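Long-range contacts in Oxidored_FMN domain-containing protein ([Pseudomonas] geniculata N1, PDB 6L6J), which probably oxidises the amine 6-hydroxypseudooxynicotine in nicotine breakdown, using FMN and a [4Fe-4S] cluster as redox centres: residues Leu177-Leu182 with Arg200-Leu204; His385-Ile391 with Met665-Thr669. Numbering follows the deposited sequence.

Contact 1: Leu177-Leu182 with Arg200-Leu204; sequences LLQDFL and RVRLL
Two helical pieces run nearly antiparallel, L177-L182 and R200-L204, their axes 7.8 Å apart at closest approach and 162° between directions. L178 lies level with L204 (CA atoms 5.6 Å apart) and L182 with R200 (4.7 Å). The main bump is L203 (chi1 t, chi2 p), pointing at the first helix and filling the hollow lined by L177, L178 and F181. Its CD2 sits over one face of the F181 ring, 3.5 Å from the centroid and 9° off the normal, a CH-pi contact; its CG lies 3.7 Å from L178 CD2, and its CD2 is 4.4 Å from L177 CD2. L178 (chi1 m, chi2 t) wedges between L203 and L204, its CD1 3.8 Å from L204 CD1. L182 starts pointing away, yet its CD2 swings back to 4.1 Å from V201 CA.

The second helix is kinked: L203 N and L204 N miss their bonds to the preceding turn. A water enters there, accepting from L204 N (3.0 Å) and donating to R200 O (3.0 Å) and L178 O (3.2 Å). R200 NE donates to L182 O at 3.0 Å, and its guanidinium salt-bridges D241. F148 and V245 pack against the pair. Helix 177-182 is a short extra helix in the loop after strand 166-171, at the FMN-side end of a TIM barrel, packed against the start of that beta-alpha unit's helix, 197-215.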
ATOM      1  N   LEU A 177       5.842  -1.397 -22.644  1.00 25.24           N
ATOM      2  CA  LEU A 177       6.365  -1.886 -23.950  1.00 26.04           C
ATOM      3  C   LEU A 177       7.787  -1.349 -24.175  1.00 28.57           C
ATOM      4  O   LEU A 177       8.582  -2.043 -24.826  1.00 31.38           O
ATOM      5  CB  LEU A 177       5.434  -1.421 -25.075  1.00 24.74           C
ATOM      6  CG  LEU A 177       5.735  -1.996 -26.461  1.00 23.98           C
ATOM      7  CD1 LEU A 177       5.329  -3.449 -26.523  1.00 23.88           C
ATOM      8  CD2 LEU A 177       5.029  -1.205 -27.555  1.00 24.26           C
ATOM      9  N   LEU A 178       8.109  -0.167 -23.641  1.00 29.16           N
ATOM     10  CA  LEU A 178       9.429   0.486 -23.839  1.00 28.18           C
ATOM     11  C   LEU A 178      10.477  -0.300 -23.052  1.00 26.89           C
ATOM     12  O   LEU A 178      11.543  -0.559 -23.614  1.00 27.76           O
ATOM     13  CB  LEU A 178       9.359   1.956 -23.407  1.00 29.22           C
ATOM     14  CG  LEU A 178       8.273   2.814 -24.068  1.00 30.58           C
ATOM     15  CD1 LEU A 178       8.329   4.236 -23.540  1.00 31.68           C
ATOM     16  CD2 LEU A 178       8.393   2.838 -25.591  1.00 30.62           C
ATOM     17  N   GLN A 179      10.175  -0.679 -21.806  1.00 28.39           N
ATOM     18  CA  GLN A 179      11.080  -1.495 -20.941  1.00 28.10           C
ATOM     19  C   GLN A 179      11.251  -2.872 -21.593  1.00 27.76           C
ATOM     20  O   GLN A 179      12.383  -3.349 -21.645  1.00 24.97           O
ATOM     21  CB  GLN A 179      10.557  -1.613 -19.506  1.00 27.95           C
ATOM     22  CG  GLN A 179      11.594  -2.186 -18.556  1.00 29.26           C
ATOM     23  CD  GLN A 179      11.202  -2.220 -17.095  1.00 31.20           C
ATOM     24  OE1 GLN A 179      10.347  -1.461 -16.619  1.00 27.72           O
ATOM     25  NE2 GLN A 179      11.861  -3.114 -16.358  1.00 32.89           N
ATOM     26  N   ASP A 180      10.162  -3.463 -22.098  1.00 29.60           N
ATOM     27  CA  ASP A 180      10.193  -4.746 -22.853  1.00 32.11           C
ATOM     28  C   ASP A 180      11.164  -4.612 -24.033  1.00 32.05           C
ATOM     29  O   ASP A 180      11.978  -5.518 -24.241  1.00 35.56           O
ATOM     30  CB  ASP A 180       8.799  -5.179 -23.307  1.00 35.71           C
ATOM     31  CG  ASP A 180       7.849  -5.568 -22.174  1.00 41.79           C
ATOM     32  OD1 ASP A 180       8.353  -5.826 -21.029  1.00 46.97           O
ATOM     33  OD2 ASP A 180       6.600  -5.590 -22.426  1.00 37.10           O
ATOM     34  N   PHE A 181      11.152  -3.498 -24.750  1.00 31.24           N
ATOM     35  CA  PHE A 181      12.087  -3.293 -25.885  1.00 32.32           C
ATOM     36  C   PHE A 181      13.520  -3.178 -25.356  1.00 35.03           C
ATOM     37  O   PHE A 181      14.421  -3.837 -25.910  1.00 43.28           O
ATOM     38  CB  PHE A 181      11.628  -2.130 -26.760  1.00 31.64           C
ATOM     39  CG  PHE A 181      10.733  -2.538 -27.901  1.00 28.61           C
ATOM     40  CD1 PHE A 181       9.404  -2.828 -27.688  1.00 27.42           C
ATOM     41  CD2 PHE A 181      11.231  -2.629 -29.195  1.00 30.99           C
ATOM     42  CE1 PHE A 181       8.573  -3.173 -28.747  1.00 29.18           C
ATOM     43  CE2 PHE A 181      10.406  -2.991 -30.250  1.00 30.71           C
ATOM     44  CZ  PHE A 181       9.079  -3.263 -30.023  1.00 29.13           C
ATOM     45  N   LEU A 182      13.732  -2.419 -24.282  1.00 35.27           N
ATOM     46  CA  LEU A 182      15.055  -2.275 -23.602  1.00 36.11           C
ATOM     47  C   LEU A 182      15.668  -3.616 -23.171  1.00 35.53           C
ATOM     48  O   LEU A 182      16.904  -3.733 -23.202  1.00 34.16           O
ATOM     49  CB  LEU A 182      14.860  -1.447 -22.333  1.00 37.65           C
ATOM     50  CG  LEU A 182      15.310  -0.005 -22.399  1.00 38.21           C
ATOM     51  CD1 LEU A 182      15.246   0.582 -20.998  1.00 39.11           C
ATOM     52  CD2 LEU A 182      16.709   0.094 -23.004  1.00 39.01           C
ATOM     53  N   ARG A 200      17.970  -1.154 -28.859  1.00 41.85           N
ATOM     54  CA  ARG A 200      17.007  -1.502 -27.774  1.00 40.27           C
ATOM     55  C   ARG A 200      16.403  -0.223 -27.183  1.00 38.42           C
ATOM     56  O   ARG A 200      15.234  -0.256 -26.779  1.00 35.40           O
ATOM     57  CB  ARG A 200      17.673  -2.419 -26.742  1.00 37.17           C
ATOM     58  CG  ARG A 200      17.614  -3.894 -27.139  1.00 38.92           C
ATOM     59  CD  ARG A 200      18.733  -4.763 -26.588  1.00 39.27           C
ATOM     60  NE  ARG A 200      19.068  -4.338 -25.236  1.00 39.46           N
ATOM     61  CZ  ARG A 200      20.264  -3.942 -24.820  1.00 39.78           C
ATOM     62  NH1 ARG A 200      21.320  -3.973 -25.615  1.00 39.26           N
ATOM     63  NH2 ARG A 200      20.412  -3.560 -23.571  1.00 42.24           N
ATOM     64  N   VAL A 201      17.155   0.880 -27.181  1.00 39.07           N
ATOM     65  CA  VAL A 201      16.716   2.178 -26.589  1.00 38.17           C
ATOM     66  C   VAL A 201      15.945   3.010 -27.631  1.00 34.95           C
ATOM     67  O   VAL A 201      15.281   3.960 -27.219  1.00 33.92           O
ATOM     68  CB  VAL A 201      17.913   2.954 -26.010  1.00 39.72           C
ATOM     69  CG1 VAL A 201      18.601   3.819 -27.062  1.00 39.64           C
ATOM     70  CG2 VAL A 201      17.489   3.791 -24.806  1.00 40.50           C
ATOM     71  N   ARG A 202      16.027   2.659 -28.914  1.00 34.92           N
ATOM     72  CA  ARG A 202      15.459   3.430 -30.057  1.00 37.05           C
ATOM     73  C   ARG A 202      13.980   3.771 -29.802  1.00 36.70           C
ATOM     74  O   ARG A 202      13.556   4.922 -30.107  1.00 35.94           O
ATOM     75  CB  ARG A 202      15.600   2.632 -31.361  1.00 39.29           C
ATOM     76  CG  ARG A 202      15.056   3.348 -32.595  1.00 44.18           C
ATOM     77  CD  ARG A 202      15.334   2.639 -33.918  1.00 45.52           C
ATOM     78  NE  ARG A 202      16.679   2.086 -33.969  1.00 45.80           N
ATOM     79  CZ  ARG A 202      17.797   2.806 -34.063  1.00 51.04           C
ATOM     80  NH1 ARG A 202      17.743   4.125 -34.147  1.00 52.58           N
ATOM     81  NH2 ARG A 202      18.974   2.206 -34.060  1.00 52.21           N
ATOM     82  N   LEU A 203      13.187   2.823 -29.305  1.00 32.41           N
ATOM     83  CA  LEU A 203      11.734   3.060 -29.194  1.00 32.67           C
ATOM     84  C   LEU A 203      11.489   4.118 -28.114  1.00 35.01           C
ATOM     85  O   LEU A 203      10.652   5.020 -28.358  1.00 35.61           O
ATOM     86  CB  LEU A 203      10.994   1.763 -28.890  1.00 30.96           C
ATOM     87  CG  LEU A 203       9.474   1.862 -28.947  1.00 30.34           C
ATOM     88  CD1 LEU A 203       9.014   2.727 -30.115  1.00 30.55           C
ATOM     89  CD2 LEU A 203       8.845   0.486 -29.043  1.00 30.72           C
ATOM     90  N   LEU A 204      12.200   4.018 -26.985  1.00 35.91           N
ATOM     91  CA  LEU A 204      12.112   4.985 -25.859  1.00 36.92           C
ATOM     92  C   LEU A 204      12.533   6.381 -26.336  1.00 38.12           C
ATOM     93  O   LEU A 204      11.824   7.338 -25.997  1.00 40.40           O
ATOM     94  CB  LEU A 204      12.984   4.536 -24.680  1.00 36.38           C
ATOM     95  CG  LEU A 204      13.071   5.558 -23.542  1.00 36.25           C
ATOM     96  CD1 LEU A 204      11.689   5.885 -22.990  1.00 37.41           C
ATOM     97  CD2 LEU A 204      13.976   5.081 -22.437  1.00 33.94           C
TER
HETATM   98  O   HOH W   1      12.967   1.382 -25.743  1.00 38.40           O

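Contact 2: His385-Ile391 with Met665-Thr669; sequences HNSDASI and MRYGT
Here the first strand of a Rossmann-like domain, with the loop leading into it, meets the last modelled residues, just past helix 653-666. H385 comes first, its CB directed at the other segment and its CA 6.1 Å from that of G668. One ring face receives G668 CA, 3.8 Å from the centroid in a CH-pi contact, while the ring edge points at the face of Y667 in an offset edge-to-face pair, centroids 5.5 Å apart and planes at 72°. H385 ND1 also hydrogen-bonds to Y412. N386 opens a type I turn to A389, closed by A389 N to N386 O at 3.1 Å; N386 OD1 accepts from D388 N at 3.3 Å, an Asx turn. A389 brings its CB to 4.2 Å from Y667 OH, at the ring edge. S390 turns away as the strand begins, and I391 (chi1 m) lays its side chain over a face of Y667.

Y667 (chi1 t) is first to leave the helix, within a type II turn from R666 to T669. G668 follows at phi 89°; a CB on it would clash with the imidazole. Closest to the tyrosine ring from the strand is I391 CD1, 3.8 Å from Y667 CE2.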
ATOM      1  N   HIS A 385     -22.761  16.970  16.751  1.00 57.57           N
ATOM      2  CA  HIS A 385     -24.159  17.288  17.149  1.00 62.06           C
ATOM      3  C   HIS A 385     -24.188  17.325  18.682  1.00 67.59           C
ATOM      4  O   HIS A 385     -23.715  16.337  19.306  1.00 76.30           O
ATOM      5  CB  HIS A 385     -25.152  16.233  16.634  1.00 67.08           C
ATOM      6  CG  HIS A 385     -25.568  15.266  17.699  1.00 70.05           C
ATOM      7  ND1 HIS A 385     -24.721  14.273  18.171  1.00 68.15           N
ATOM      8  CD2 HIS A 385     -26.697  15.177  18.442  1.00 72.13           C
ATOM      9  CE1 HIS A 385     -25.321  13.600  19.135  1.00 69.41           C
ATOM     10  NE2 HIS A 385     -26.536  14.134  19.322  1.00 70.60           N
ATOM     11  N   ASN A 386     -24.681  18.401  19.293  1.00 59.37           N
ATOM     12  CA  ASN A 386     -24.723  18.490  20.777  1.00 59.67           C
ATOM     13  C   ASN A 386     -23.338  18.125  21.344  1.00 55.81           C
ATOM     14  O   ASN A 386     -23.126  16.961  21.738  1.00 50.90           O
ATOM     15  CB  ASN A 386     -25.836  17.600  21.339  1.00 59.42           C
ATOM     16  CG  ASN A 386     -25.894  17.606  22.849  1.00 56.41           C
ATOM     17  OD1 ASN A 386     -25.185  18.369  23.506  1.00 51.67           O
ATOM     18  ND2 ASN A 386     -26.739  16.751  23.400  1.00 62.17           N
ATOM     19  N   SER A 387     -22.442  19.111  21.402  1.00 56.08           N
ATOM     20  CA  SER A 387     -21.036  19.004  21.884  1.00 56.87           C
ATOM     21  C   SER A 387     -20.927  18.437  23.318  1.00 57.21           C
ATOM     22  O   SER A 387     -19.836  17.922  23.672  1.00 54.06           O
ATOM     23  CB  SER A 387     -20.379  20.357  21.776  1.00 57.54           C
ATOM     24  OG  SER A 387     -19.307  20.463  22.686  1.00 67.67           O
ATOM     25  N   ASP A 388     -21.979  18.565  24.140  1.00 56.14           N
ATOM     26  CA  ASP A 388     -21.970  18.172  25.578  1.00 53.73           C
ATOM     27  C   ASP A 388     -22.185  16.663  25.718  1.00 51.98           C
ATOM     28  O   ASP A 388     -22.050  16.158  26.845  1.00 49.35           O
ATOM     29  CB  ASP A 388     -23.023  18.934  26.391  1.00 55.95           C
ATOM     30  CG  ASP A 388     -22.694  20.405  26.602  1.00 62.12           C
ATOM     31  OD1 ASP A 388     -21.490  20.719  26.842  1.00 56.07           O
ATOM     32  OD2 ASP A 388     -23.641  21.237  26.507  1.00 60.38           O
ATOM     33  N   ALA A 389     -22.532  15.971  24.629  1.00 51.27           N
ATOM     34  CA  ALA A 389     -22.753  14.503  24.620  1.00 52.33           C
ATOM     35  C   ALA A 389     -21.439  13.785  24.949  1.00 51.30           C
ATOM     36  O   ALA A 389     -20.387  14.208  24.424  1.00 50.51           O
ATOM     37  CB  ALA A 389     -23.297  14.045  23.288  1.00 53.17           C
ATOM     38  N   SER A 390     -21.510  12.735  25.775  1.00 48.19           N
ATOM     39  CA  SER A 390     -20.345  11.943  26.237  1.00 46.58           C
ATOM     40  C   SER A 390     -20.403  10.525  25.636  1.00 46.46           C
ATOM     41  O   SER A 390     -21.513   9.934  25.581  1.00 41.39           O
ATOM     42  CB  SER A 390     -20.233  11.946  27.754  1.00 44.16           C
ATOM     43  OG  SER A 390     -20.877  10.819  28.326  1.00 45.42           O
ATOM     44  N   ILE A 391     -19.232  10.011  25.226  1.00 44.50           N
ATOM     45  CA  ILE A 391     -19.037   8.643  24.656  1.00 45.19           C
ATOM     46  C   ILE A 391     -17.961   7.886  25.461  1.00 43.09           C
ATOM     47  O   ILE A 391     -16.845   8.411  25.635  1.00 41.13           O
ATOM     48  CB  ILE A 391     -18.682   8.723  23.150  1.00 45.20           C
ATOM     49  CG1 ILE A 391     -19.778   9.416  22.328  1.00 42.83           C
ATOM     50  CG2 ILE A 391     -18.363   7.337  22.604  1.00 43.44           C
ATOM     51  CD1 ILE A 391     -19.537  10.876  22.066  1.00 42.53           C
ATOM     52  N   MET A 665     -18.035   9.033  12.644  1.00 35.49           N
ATOM     53  CA  MET A 665     -18.742   9.938  11.695  1.00 36.54           C
ATOM     54  C   MET A 665     -20.264   9.725  11.789  1.00 37.47           C
ATOM     55  O   MET A 665     -20.988  10.701  11.604  1.00 39.25           O
ATOM     56  CB  MET A 665     -18.278   9.690  10.255  1.00 34.18           C
ATOM     57  CG  MET A 665     -16.801   9.904  10.043  1.00 35.17           C
ATOM     58  SD  MET A 665     -16.287  11.648  10.056  1.00 35.83           S
ATOM     59  CE  MET A 665     -17.201  12.270   8.642  1.00 32.17           C
ATOM     60  N   ARG A 666     -20.722   8.496  12.042  1.00 40.12           N
ATOM     61  CA  ARG A 666     -22.164   8.137  12.003  1.00 47.95           C
ATOM     62  C   ARG A 666     -22.857   8.577  13.298  1.00 46.01           C
ATOM     63  O   ARG A 666     -24.075   8.779  13.241  1.00 42.15           O
ATOM     64  CB  ARG A 666     -22.391   6.636  11.756  1.00 52.19           C
ATOM     65  CG  ARG A 666     -21.822   6.119  10.443  1.00 60.86           C
ATOM     66  CD  ARG A 666     -22.377   6.743   9.171  1.00 66.30           C
ATOM     67  NE  ARG A 666     -21.492   6.520   8.013  1.00 74.88           N
ATOM     68  CZ  ARG A 666     -20.740   7.451   7.384  1.00 70.87           C
ATOM     69  NH1 ARG A 666     -20.743   8.725   7.756  1.00 65.18           N
ATOM     70  NH2 ARG A 666     -20.006   7.095   6.343  1.00 68.76           N
ATOM     71  N   TYR A 667     -22.142   8.725  14.419  1.00 48.72           N
ATOM     72  CA  TYR A 667     -22.789   9.007  15.729  1.00 51.74           C
ATOM     73  C   TYR A 667     -23.571  10.317  15.652  1.00 54.75           C
ATOM     74  O   TYR A 667     -22.972  11.316  15.210  1.00 55.82           O
ATOM     75  CB  TYR A 667     -21.808   9.131  16.889  1.00 52.77           C
ATOM     76  CG  TYR A 667     -22.485   9.454  18.203  1.00 53.39           C
ATOM     77  CD1 TYR A 667     -23.430   8.595  18.744  1.00 50.87           C
ATOM     78  CD2 TYR A 667     -22.203  10.623  18.898  1.00 51.06           C
ATOM     79  CE1 TYR A 667     -24.069   8.880  19.939  1.00 51.46           C
ATOM     80  CE2 TYR A 667     -22.825  10.918  20.103  1.00 49.10           C
ATOM     81  CZ  TYR A 667     -23.757  10.038  20.629  1.00 51.32           C
ATOM     82  OH  TYR A 667     -24.398  10.286  21.810  1.00 52.25           O
ATOM     83  N   GLY A 668     -24.853  10.280  16.051  1.00 55.87           N
ATOM     84  CA  GLY A 668     -25.713  11.462  16.263  1.00 57.55           C
ATOM     85  C   GLY A 668     -26.459  11.894  15.013  1.00 63.05           C
ATOM     86  O   GLY A 668     -26.919  13.061  15.009  1.00 61.29           O
ATOM     87  N   THR A 669     -26.601  11.005  14.014  1.00 64.01           N
ATOM     88  CA  THR A 669     -27.303  11.276  12.720  1.00 65.29           C
ATOM     89  C   THR A 669     -28.510  10.337  12.549  1.00 65.38           C
ATOM     90  O   THR A 669     -28.863   9.532  13.419  1.00 68.71           O
ATOM     91  CB  THR A 669     -26.350  11.163  11.517  1.00 64.53           C
ATOM     92  OG1 THR A 669     -26.176   9.776  11.197  1.00 58.86           O
ATOM     93  CG2 THR A 669     -25.011  11.833  11.750  1.00 59.89           C
TER

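Overall arrangement
From the N terminus, the chain first builds the FMN-binding barrel. Contact 1 closes a short loop there, with 17 intervening residues, and ties a short helix in the loop after strand 166-171 to the N-terminal part of helix 197-215, the outer helix that leads to strand 220-229. The chain then completes the barrel and supplies the four cysteines of the iron-sulphur cluster before reaching contact 2. That one spans 273 residues, taking in the ADP-binding domain and the mixed sheet, and brings the last modelled residues back beside strand 390-394. The two loops follow in series, neither nested nor crossed. Contact 1 lies in the barrel, contact 2 at the Rossmann-like five-stranded sheet; their nearest atoms are about 39 Å apart.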